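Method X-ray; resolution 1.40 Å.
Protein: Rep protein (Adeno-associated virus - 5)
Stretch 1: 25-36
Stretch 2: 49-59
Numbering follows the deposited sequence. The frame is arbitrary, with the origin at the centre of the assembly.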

# COMPACT_ATOMS: atom_id res chain seq x y z
N SER A 25 21.72 10.23 0.64
CA SER A 25 21.05 9.86 -0.60
C SER A 25 19.55 9.63 -0.44
O SER A 25 18.78 9.87 -1.38
CB SER A 25 21.72 8.63 -1.20
OG SER A 25 21.49 7.49 -0.40
N PHE A 26 19.12 9.20 0.74
CA PHE A 26 17.70 8.96 0.98
C PHE A 26 16.94 10.29 0.95
O PHE A 26 15.95 10.44 0.22
CB PHE A 26 17.48 8.26 2.32
CG PHE A 26 16.03 7.98 2.63
CD1 PHE A 26 15.37 6.91 2.04
CD2 PHE A 26 15.32 8.82 3.49
CE1 PHE A 26 14.01 6.67 2.29
CE2 PHE A 26 13.96 8.59 3.74
CZ PHE A 26 13.31 7.52 3.14
N VAL A 27 17.40 11.25 1.76
CA VAL A 27 16.76 12.57 1.80
C VAL A 27 16.80 13.23 0.41
O VAL A 27 15.80 13.80 -0.04
CB VAL A 27 17.44 13.50 2.84
CG1 VAL A 27 16.90 14.91 2.72
CG2 VAL A 27 17.17 12.98 4.24
N ASP A 28 17.93 13.10 -0.28
CA ASP A 28 18.07 13.68 -1.61
C ASP A 28 17.05 13.08 -2.57
O ASP A 28 16.42 13.81 -3.34
CB ASP A 28 19.49 13.47 -2.15
CG ASP A 28 20.54 14.25 -1.37
OD1 ASP A 28 20.16 15.18 -0.62
OD2 ASP A 28 21.74 13.94 -1.52
N TRP A 29 16.85 11.77 -2.48
CA TRP A 29 15.90 11.08 -3.34
C TRP A 29 14.45 11.53 -3.08
O TRP A 29 13.78 12.03 -3.99
CB TRP A 29 16.02 9.56 -3.14
CG TRP A 29 14.91 8.75 -3.75
CD1 TRP A 29 14.35 8.90 -4.99
CD2 TRP A 29 14.20 7.67 -3.13
NE1 TRP A 29 13.35 7.98 -5.18
CE2 TRP A 29 13.23 7.22 -4.05
CE3 TRP A 29 14.29 7.04 -1.88
CZ2 TRP A 29 12.36 6.16 -3.76
CZ3 TRP A 29 13.42 5.99 -1.59
CH2 TRP A 29 12.47 5.57 -2.53
N VAL A 30 13.99 11.39 -1.84
CA VAL A 30 12.62 11.75 -1.51
C VAL A 30 12.31 13.23 -1.67
O VAL A 30 11.17 13.60 -1.92
CB VAL A 30 12.22 11.29 -0.08
CG1 VAL A 30 12.49 9.80 0.08
CG2 VAL A 30 12.95 12.10 0.98
N THR A 31 13.33 14.07 -1.52
CA THR A 31 13.16 15.52 -1.66
C THR A 31 13.11 15.95 -3.13
O THR A 31 12.42 16.91 -3.46
CB THR A 31 14.32 16.29 -0.96
OG1 THR A 31 14.31 16.00 0.45
CG2 THR A 31 14.19 17.79 -1.16
N GLY A 32 13.81 15.22 -4.00
CA GLY A 32 13.86 15.59 -5.40
C GLY A 32 12.81 15.04 -6.36
O GLY A 32 12.75 15.47 -7.51
N GLN A 33 12.01 14.08 -5.91
CA GLN A 33 11.00 13.50 -6.79
C GLN A 33 9.74 14.37 -6.90
O GLN A 33 9.07 14.64 -5.91
CB GLN A 33 10.62 12.10 -6.29
CG GLN A 33 9.55 11.41 -7.12
CD GLN A 33 10.02 11.07 -8.51
OE1 GLN A 33 10.97 10.32 -8.68
NE2 GLN A 33 9.36 11.63 -9.51
N ILE A 34 9.42 14.78 -8.12
CA ILE A 34 8.23 15.60 -8.37
C ILE A 34 7.10 14.70 -8.85
O ILE A 34 7.29 13.88 -9.75
CB ILE A 34 8.49 16.67 -9.46
CG1 ILE A 34 9.72 17.52 -9.12
CG2 ILE A 34 7.26 17.56 -9.63
CD1 ILE A 34 9.54 18.42 -7.93
N TRP A 35 5.93 14.84 -8.24
CA TRP A 35 4.76 14.06 -8.63
C TRP A 35 3.75 14.97 -9.31
O TRP A 35 3.66 16.15 -8.97
CB TRP A 35 4.10 13.41 -7.41
CG TRP A 35 4.85 12.24 -6.88
CD1 TRP A 35 5.93 12.26 -6.05
CD2 TRP A 35 4.58 10.86 -7.15
NE1 TRP A 35 6.36 10.98 -5.79
CE2 TRP A 35 5.54 10.10 -6.46
CE3 TRP A 35 3.61 10.19 -7.92
CZ2 TRP A 35 5.57 8.70 -6.50
CZ3 TRP A 35 3.63 8.80 -7.97
CH2 TRP A 35 4.61 8.07 -7.26
N GLU A 36 3.02 14.42 -10.27
CA GLU A 36 1.99 15.17 -10.99
C GLU A 36 0.75 14.30 -11.03
O GLU A 36 0.85 13.07 -11.10
CB GLU A 36 2.43 15.50 -12.41
CG GLU A 36 3.59 16.49 -12.50
CD GLU A 36 3.90 16.92 -13.93
OE1 GLU A 36 4.49 18.01 -14.10
OE2 GLU A 36 3.55 16.18 -14.87
N GLU A 49 1.39 14.42 0.27
CA GLU A 49 2.74 14.58 0.81
C GLU A 49 3.71 13.83 -0.10
O GLU A 49 3.92 12.62 0.06
CB GLU A 49 2.79 14.04 2.24
CG GLU A 49 1.79 14.70 3.19
CD GLU A 49 1.94 16.21 3.29
OE1 GLU A 49 3.07 16.72 3.13
OE2 GLU A 49 0.92 16.89 3.53
N GLN A 50 4.32 14.55 -1.03
CA GLN A 50 5.23 13.96 -2.01
C GLN A 50 6.44 13.16 -1.53
O GLN A 50 6.72 12.08 -2.07
CB GLN A 50 5.61 14.98 -3.08
CG GLN A 50 4.41 15.41 -3.94
CD GLN A 50 4.78 16.39 -5.04
OE1 GLN A 50 5.79 16.22 -5.74
NE2 GLN A 50 3.97 17.43 -5.21
N PRO A 51 7.17 13.64 -0.50
CA PRO A 51 8.33 12.86 -0.04
C PRO A 51 7.91 11.47 0.44
O PRO A 51 8.54 10.47 0.10
CB PRO A 51 8.88 13.71 1.10
CG PRO A 51 8.54 15.11 0.67
CD PRO A 51 7.11 14.94 0.18
N GLN A 52 6.83 11.42 1.21
CA GLN A 52 6.32 10.15 1.72
C GLN A 52 5.77 9.29 0.58
O GLN A 52 5.96 8.07 0.56
CB GLN A 52 5.24 10.39 2.78
CG GLN A 52 5.77 10.89 4.12
CD GLN A 52 6.02 12.39 4.17
OE1 GLN A 52 5.79 13.12 3.20
NE2 GLN A 52 6.48 12.87 5.31
N LEU A 53 5.10 9.92 -0.38
CA LEU A 53 4.56 9.21 -1.53
C LEU A 53 5.69 8.57 -2.35
O LEU A 53 5.56 7.46 -2.86
CB LEU A 53 3.74 10.15 -2.41
CG LEU A 53 3.19 9.59 -3.73
CD1 LEU A 53 2.34 8.35 -3.49
CD2 LEU A 53 2.38 10.68 -4.43
N THR A 54 6.81 9.28 -2.44
CA THR A 54 7.97 8.78 -3.18
C THR A 54 8.46 7.47 -2.56
O THR A 54 8.72 6.49 -3.27
CB THR A 54 9.09 9.84 -3.22
OG1 THR A 54 8.62 10.98 -3.95
CG2 THR A 54 10.35 9.30 -3.89
N VAL A 55 8.55 7.43 -1.23
CA VAL A 55 8.99 6.21 -0.55
C VAL A 55 7.92 5.13 -0.73
O VAL A 55 8.24 3.98 -1.03
CB VAL A 55 9.18 6.44 0.98
CG1 VAL A 55 9.65 5.16 1.64
CG2 VAL A 55 10.17 7.54 1.23
N ALA A 56 6.66 5.52 -0.56
CA ALA A 56 5.53 4.61 -0.68
C ALA A 56 5.47 3.89 -2.02
O ALA A 56 5.27 2.67 -2.07
CB ALA A 56 4.23 5.34 -0.42
N ASP A 57 5.64 4.62 -3.12
CA ASP A 57 5.58 3.99 -4.44
C ASP A 57 6.70 2.99 -4.63
O ASP A 57 6.49 1.93 -5.23
CB ASP A 57 5.62 5.02 -5.56
CG ASP A 57 5.36 4.40 -6.93
OD1 ASP A 57 4.28 3.79 -7.12
OD2 ASP A 57 6.24 4.49 -7.81
N ARG A 58 7.90 3.31 -4.14
CA ARG A 58 9.02 2.40 -4.28
C ARG A 58 8.74 1.14 -3.46
O ARG A 58 9.00 0.02 -3.93
CB ARG A 58 10.33 3.05 -3.84
CG ARG A 58 11.58 2.21 -4.13
CD ARG A 58 11.69 1.83 -5.62
NE ARG A 58 11.62 3.00 -6.50
CZ ARG A 58 12.64 3.81 -6.75
NH1 ARG A 58 13.83 3.59 -6.20
NH2 ARG A 58 12.45 4.88 -7.51
N ILE A 59 8.21 1.31 -2.26
CA ILE A 59 7.87 0.16 -1.41
C ILE A 59 6.85 -0.71 -2.14
O ILE A 59 7.00 -1.93 -2.22
CB ILE A 59 7.27 0.62 -0.05
CG1 ILE A 59 8.36 1.24 0.82
CG2 ILE A 59 6.63 -0.57 0.68
CD1 ILE A 59 7.82 1.80 2.14

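The two helices, 25-32 and 50-59, cross steeply, with 107° between their N-to-C directions and axes 8.1 Å apart at closest approach. Val30 and Pro51 mark the tight point: their CA atoms lie 4.7 Å apart, and Pro51 CA comes 3.5 Å from Val30 O in a CA-H...O contact. Nearby, Val30 CG1 meets Val55 CG2 at 3.4 Å, and the same methyl of Val55 reaches Phe26 CZ at 3.7 Å, so one bump is shared by two neighbours a helical turn apart.

Thr54 fills the hollow between the two indoles. Its CG2 lies over one face of Trp29, 3.5 Å from Trp29 NE1, while its OG1 sits at the edge of Trp35 and accepts a hydrogen bond from Trp35 NE1 (2.9 Å, 158°). Thr54 OG1 also donates to Gln50 O at 2.9 Å, so the hydroxyl accepts from one stretch and donates within its own.

Past the helix end, Trp35 has more of its surface covered by the other stretch than any other residue here, 133 Å². Leu53 CD2 packs 3.7 Å from the centroid of the Trp35 five-membered ring, 20° off the normal, a CH-pi contact; Asp57 CB borders the ring edge, 3.6 Å from Trp35 CH2. The backbone is pinned too: Trp35 N donates to Gln50 OE1 (2.9 Å, 161°).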